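Local structure of 4-hydroxy-tetrahydrodipicolinate synthase (Methylacidiphilum fumariolicum SolV, 6T3T) at residues Q4-A9 and R213-L218; A83-L88 and F116-A121. The protein probably catalyses the condensation of pyruvate with aspartate-beta-semialdehyde to 4-hydroxy-tetrahydrodipicolinate, a step of lysine biosynthesis through the diaminopimelate pathway. All coordinates share one frame; numbering follows the deposited sequence.

Interaction 1: Q4-A9 and R213-L218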
loop_
_atom_site.group_PDB
_atom_site.type_symbol
_atom_site.label_atom_id
_atom_site.label_comp_id
_atom_site.label_asym_id
_atom_site.label_seq_id
_atom_site.Cartn_x
_atom_site.Cartn_y
_atom_site.Cartn_z
ATOM N N GLN A 4 -31.848 -3.944 7.204
ATOM C CA GLN A 4 -31.316 -3.120 8.281
ATOM C C GLN A 4 -31.075 -3.987 9.501
ATOM O O GLN A 4 -31.598 -5.095 9.611
ATOM C CB GLN A 4 -32.264 -1.980 8.676
ATOM C CG GLN A 4 -32.328 -0.861 7.692
ATOM C CD GLN A 4 -33.123 0.322 8.208
ATOM O OE1 GLN A 4 -33.794 0.232 9.251
ATOM N NE2 GLN A 4 -33.053 1.444 7.482
ATOM N N GLY A 5 -30.215 -3.498 10.385
ATOM C CA GLY A 5 -29.982 -4.207 11.620
ATOM C C GLY A 5 -28.749 -5.088 11.589
ATOM O O GLY A 5 -27.787 -4.804 10.877
ATOM N N THR A 6 -28.783 -6.172 12.357
ATOM C CA THR A 6 -27.613 -7.010 12.601
ATOM C C THR A 6 -27.857 -8.417 12.078
ATOM O O THR A 6 -28.806 -9.089 12.508
ATOM C CB THR A 6 -27.272 -7.058 14.086
ATOM O OG1 THR A 6 -27.127 -5.723 14.567
ATOM C CG2 THR A 6 -25.958 -7.853 14.293
ATOM N N TYR A 7 -26.969 -8.856 11.190
ATOM C CA TYR A 7 -26.961 -10.180 10.592
ATOM C C TYR A 7 -25.674 -10.889 10.990
ATOM O O TYR A 7 -24.587 -10.320 10.880
ATOM C CB TYR A 7 -27.042 -10.053 9.059
ATOM C CG TYR A 7 -28.401 -9.588 8.563
ATOM C CD1 TYR A 7 -28.839 -8.277 8.743
ATOM C CD2 TYR A 7 -29.255 -10.475 7.928
ATOM C CE1 TYR A 7 -30.118 -7.879 8.322
ATOM C CE2 TYR A 7 -30.514 -10.081 7.495
ATOM C CZ TYR A 7 -30.932 -8.793 7.690
ATOM O OH TYR A 7 -32.179 -8.435 7.232
ATOM N N THR A 8 -25.773 -12.126 11.442
ATOM C CA THR A 8 -24.608 -12.826 11.959
ATOM C C THR A 8 -24.045 -13.741 10.876
ATOM O O THR A 8 -24.750 -14.629 10.397
ATOM C CB THR A 8 -25.005 -13.610 13.215
ATOM O OG1 THR A 8 -25.527 -12.691 14.185
ATOM C CG2 THR A 8 -23.816 -14.423 13.818
ATOM N N ALA A 9 -22.796 -13.506 10.463
ATOM C CA ALA A 9 -22.067 -14.464 9.631
ATOM C C ALA A 9 -21.630 -15.599 10.553
ATOM O O ALA A 9 -20.690 -15.451 11.335
ATOM C CB ALA A 9 -20.875 -13.806 8.936
ATOM N N ARG A 213 -26.706 -9.949 21.500
ATOM C CA ARG A 213 -27.478 -8.815 22.007
ATOM C C ARG A 213 -26.688 -7.517 22.063
ATOM O O ARG A 213 -27.225 -6.484 21.630
ATOM C CB ARG A 213 -28.049 -9.111 23.392
ATOM C CG ARG A 213 -29.512 -9.421 23.450
ATOM C CD ARG A 213 -30.022 -9.374 24.887
ATOM N NE ARG A 213 -31.362 -8.840 24.943
ATOM C CZ ARG A 213 -32.439 -9.606 25.053
ATOM N NH1 ARG A 213 -33.634 -9.063 25.086
ATOM N NH2 ARG A 213 -32.311 -10.920 25.133
ATOM N N PRO A 214 -25.462 -7.470 22.616
ATOM C CA PRO A 214 -24.718 -6.196 22.610
ATOM C C PRO A 214 -24.399 -5.656 21.215
ATOM O O PRO A 214 -24.463 -4.441 20.997
ATOM C CB PRO A 214 -23.457 -6.548 23.409
ATOM C CG PRO A 214 -23.887 -7.654 24.306
ATOM C CD PRO A 214 -24.741 -8.494 23.391
ATOM N N VAL A 215 -23.996 -6.517 20.278
ATOM C CA VAL A 215 -23.664 -6.049 18.932
ATOM C C VAL A 215 -24.899 -5.485 18.244
ATOM O O VAL A 215 -24.843 -4.435 17.595
ATOM C CB VAL A 215 -23.032 -7.183 18.102
ATOM C CG1 VAL A 215 -22.991 -6.814 16.636
ATOM C CG2 VAL A 215 -21.623 -7.482 18.602
ATOM N N SER A 216 -26.018 -6.216 18.316
ATOM C CA SER A 216 -27.265 -5.723 17.735
ATOM C C SER A 216 -27.776 -4.478 18.460
ATOM O O SER A 216 -28.382 -3.599 17.830
ATOM C CB SER A 216 -28.307 -6.847 17.738
ATOM O OG SER A 216 -28.796 -7.083 19.043
ATOM N N ALA A 217 -27.560 -4.381 19.778
ATOM C CA ALA A 217 -27.936 -3.156 20.483
ATOM C C ALA A 217 -27.103 -1.974 19.994
ATOM O O ALA A 217 -27.616 -0.856 19.856
ATOM C CB ALA A 217 -27.764 -3.324 21.989
ATOM N N LEU A 218 -25.830 -2.214 19.689
ATOM C CA LEU A 218 -24.983 -1.141 19.181
ATOM C C LEU A 218 -25.618 -0.492 17.961
ATOM O O LEU A 218 -25.700 0.743 17.865
ATOM C CB LEU A 218 -23.585 -1.676 18.873
ATOM C CG LEU A 218 -22.430 -0.681 18.640
ATOM C CD1 LEU A 218 -21.073 -1.305 18.945
ATOM C CD2 LEU A 218 -22.429 -0.229 17.216
HETATM O O HOH W 1 -29.268 -4.403 15.266
#

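Interaction 2: A83-L88 and F116-A121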
loop_
_atom_site.group_PDB
_atom_site.type_symbol
_atom_site.label_atom_id
_atom_site.label_comp_id
_atom_site.label_asym_id
_atom_site.label_seq_id
_atom_site.Cartn_x
_atom_site.Cartn_y
_atom_site.Cartn_z
ATOM N N ALA A 83 -20.646 -19.029 -13.412
ATOM C CA ALA A 83 -21.548 -20.173 -13.523
ATOM C C ALA A 83 -21.768 -20.854 -12.176
ATOM O O ALA A 83 -22.907 -21.162 -11.813
ATOM C CB ALA A 83 -21.002 -21.167 -14.551
ATOM N N GLU A 84 -20.697 -21.070 -11.403
ATOM C CA GLU A 84 -20.868 -21.735 -10.114
ATOM C C GLU A 84 -21.673 -20.883 -9.144
ATOM O O GLU A 84 -22.412 -21.428 -8.311
ATOM C CB GLU A 84 -19.539 -22.104 -9.475
ATOM C CG GLU A 84 -19.790 -22.968 -8.245
ATOM C CD GLU A 84 -18.538 -23.308 -7.440
ATOM O OE1 GLU A 84 -17.509 -22.609 -7.575
ATOM O OE2 GLU A 84 -18.586 -24.306 -6.675
ATOM N N ALA A 85 -21.503 -19.551 -9.199
ATOM C CA ALA A 85 -22.304 -18.665 -8.359
ATOM C C ALA A 85 -23.780 -18.747 -8.739
ATOM O O ALA A 85 -24.657 -18.733 -7.873
ATOM C CB ALA A 85 -21.792 -17.219 -8.463
ATOM N N ILE A 86 -24.072 -18.817 -10.035
ATOM C CA ILE A 86 -25.453 -18.982 -10.481
ATOM C C ILE A 86 -26.028 -20.282 -9.939
ATOM O O ILE A 86 -27.129 -20.314 -9.373
ATOM C CB ILE A 86 -25.516 -18.926 -12.017
ATOM C CG1 ILE A 86 -25.358 -17.482 -12.498
ATOM C CG2 ILE A 86 -26.803 -19.604 -12.551
ATOM C CD1 ILE A 86 -25.166 -17.378 -14.021
ATOM N N HIS A 87 -25.261 -21.364 -10.043
ATOM C CA HIS A 87 -25.749 -22.661 -9.585
ATOM C C HIS A 87 -25.994 -22.649 -8.088
ATOM O O HIS A 87 -27.065 -23.051 -7.625
ATOM C CB HIS A 87 -24.756 -23.763 -9.970
ATOM C CG HIS A 87 -25.160 -25.135 -9.513
ATOM N ND1 HIS A 87 -26.217 -25.828 -10.072
ATOM C CD2 HIS A 87 -24.654 -25.941 -8.548
ATOM C CE1 HIS A 87 -26.341 -26.998 -9.470
ATOM N NE2 HIS A 87 -25.409 -27.090 -8.539
ATOM N N LEU A 88 -25.027 -22.131 -7.318
ATOM C CA LEU A 88 -25.184 -22.007 -5.868
ATOM C C LEU A 88 -26.375 -21.129 -5.518
ATOM O O LEU A 88 -27.147 -21.452 -4.606
ATOM C CB LEU A 88 -23.911 -21.401 -5.237
ATOM C CG LEU A 88 -22.742 -22.370 -5.093
ATOM C CD1 LEU A 88 -21.439 -21.650 -4.649
ATOM C CD2 LEU A 88 -23.135 -23.526 -4.155
ATOM N N PHE A 116 -19.305 -6.124 -13.344
ATOM C CA PHE A 116 -20.650 -5.768 -13.778
ATOM C C PHE A 116 -21.335 -6.934 -14.493
ATOM O O PHE A 116 -22.484 -7.275 -14.184
ATOM C CB PHE A 116 -20.598 -4.528 -14.681
ATOM C CG PHE A 116 -21.938 -4.140 -15.222
ATOM C CD1 PHE A 116 -22.826 -3.400 -14.449
ATOM C CD2 PHE A 116 -22.342 -4.551 -16.481
ATOM C CE1 PHE A 116 -24.079 -3.062 -14.937
ATOM C CE2 PHE A 116 -23.594 -4.206 -16.967
ATOM C CZ PHE A 116 -24.459 -3.463 -16.195
ATOM N N ARG A 117 -20.646 -7.566 -15.449
ATOM C CA ARG A 117 -21.226 -8.732 -16.124
ATOM C C ARG A 117 -21.436 -9.899 -15.167
ATOM O O ARG A 117 -22.431 -10.622 -15.277
ATOM C CB ARG A 117 -20.341 -9.171 -17.279
ATOM C CG ARG A 117 -20.239 -8.151 -18.388
ATOM C CD ARG A 117 -19.326 -8.645 -19.483
ATOM N NE ARG A 117 -18.977 -7.570 -20.416
ATOM C CZ ARG A 117 -19.703 -7.248 -21.477
ATOM N NH1 ARG A 117 -20.812 -7.926 -21.747
ATOM N NH2 ARG A 117 -19.330 -6.251 -22.265
ATOM N N HIS A 118 -20.499 -10.114 -14.235
ATOM C CA HIS A 118 -20.621 -11.221 -13.291
ATOM C C HIS A 118 -21.867 -11.053 -12.427
ATOM O O HIS A 118 -22.724 -11.944 -12.347
ATOM C CB HIS A 118 -19.366 -11.291 -12.421
ATOM C CG HIS A 118 -19.448 -12.243 -11.272
ATOM N ND1 HIS A 118 -19.151 -13.584 -11.399
ATOM C CD2 HIS A 118 -19.733 -12.040 -9.961
ATOM C CE1 HIS A 118 -19.262 -14.167 -10.217
ATOM N NE2 HIS A 118 -19.606 -13.251 -9.327
ATOM N N PHE A 119 -21.974 -9.915 -11.757
ATOM C CA PHE A 119 -23.101 -9.714 -10.856
ATOM C C PHE A 119 -24.412 -9.573 -11.633
ATOM O O PHE A 119 -25.435 -10.133 -11.217
ATOM C CB PHE A 119 -22.848 -8.503 -9.947
ATOM C CG PHE A 119 -21.794 -8.753 -8.859
ATOM C CD1 PHE A 119 -22.018 -9.691 -7.858
ATOM C CD2 PHE A 119 -20.606 -8.034 -8.828
ATOM C CE1 PHE A 119 -21.070 -9.924 -6.857
ATOM C CE2 PHE A 119 -19.640 -8.261 -7.813
ATOM C CZ PHE A 119 -19.876 -9.228 -6.848
ATOM N N SER A 120 -24.389 -8.920 -12.811
ATOM C CA SER A 120 -25.626 -8.807 -13.594
ATOM C C SER A 120 -26.142 -10.176 -14.020
ATOM O O SER A 120 -27.350 -10.431 -13.964
ATOM C CB SER A 120 -25.435 -7.933 -14.825
ATOM O OG SER A 120 -25.107 -6.609 -14.464
ATOM N N ALA A 121 -25.250 -11.064 -14.441
ATOM C CA ALA A 121 -25.673 -12.387 -14.873
ATOM C C ALA A 121 -26.304 -13.167 -13.726
ATOM O O ALA A 121 -27.298 -13.859 -13.932
ATOM C CB ALA A 121 -24.489 -13.158 -15.455
#

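Interaction 1: Q4-A9 and R213-L218
Thr6 is the one residue of 4-9 that touches 213-218, part of helix 212-223, and its two branches do different jobs. The tight part lies at the hydroxyl: Thr6 OG1 sits 3.2 Å from Ser216 CA and 3.6 Å from Ser216 CB, against the backbone side of the helix. With chi1 at -54°, OG1 stands beside the backbone N of Thr6 and the methyl CG2 is anti to that N. This turns the methyl to the Val215 side, where packing is less close: Thr6 CG2 lies at an ordinary van der Waals distance of 3.9 Å from Val215 CG1, and the two side chains cross at about a right angle.

The hydroxyl also meets one ordered water within this buried contact. It lies 2.6 Å from Thr6 OG1 and donates to Ser216 O at 2.8 Å, tying the strand to the helix. Ser216 OG takes no part in this bridge; it is hydrogen-bonded to Arg220 NH2 and to the Pro212 carbonyl, with the Arg213 carbonyl a competing acceptor.

Thr6 also packs on Val203 and Val215 on Ser205, while through their backbones Gly5 pairs with Val201 and Val203, and Tyr7 with Val203 and Ser205. The helix thus covers the seam where the first and last strands meet, the closure of the parallel eight-stranded barrel of the TIM fold.

Interaction 2: A83-L88 and F116-A121
Ile86 and Ala121 are the nearest CA pair of 83-88 and 116-121, 7.9 Å apart, and the isoleucine spans much of that gap. Its CB starts well back, 5.7 Å from Ala121 O. CG1 leaves anti to the carbonyl carbon of Ile86 (chi1 -75°) and comes in to 4.3 Å from Ala121 O. The chain then runs on extended to CD1, which lies 4.1 Å from Ala121 O and, more loosely, 4.5 Å from Ala121 CB. The CG2 branch stays farther from Ala121 than the CG1 arm. The same side chain also packs on Ile122 and Ser125, so it spreads over about one turn of the opposing helix.

One turn earlier on helix 112-125, His118 makes the second point of touch. The methyl Ala85 CB comes obliquely to its ring, 4.3 Å from His118 CE1, and contributes only carbon. What fixes the polar end of this imidazole is Thr82, whose OG1 is hydrogen-bonded to His118 ND1 from just before the segment 83-88. The ring also lays CD2 over the face of Phe119, and Pro270 of the second subunit packs on it.

Away from this seam, Phe116, Phe119 and Ser120 lean on Leu151, and Leu88 turns to Tyr53 and His56. The two helices therefore stand side by side in the outer layer of the barrel, after strands 72-76 and 99-103 respectively, flanked by helix 53-67 on one side and helix 145-154 on the other.

Both contacts belong to the same TIM barrel but sit on opposite sides of the chain's centre, with their own centres 29 Å apart and their nearest atoms about 16 Å apart, so they do not touch. Along the chain, residues 83-88 and 116-121 both fall between 4-9 and 213-218. Interaction 2 joins segments only 28 residues apart, a local pairing in the outer layer, whereas interaction 1 joins segments 204 residues apart and brings the first barrel strand against a helix that follows the last one. One therefore packs neighbouring helices around the wall, beside a second subunit, and the other packs helix on strand where the barrel closes.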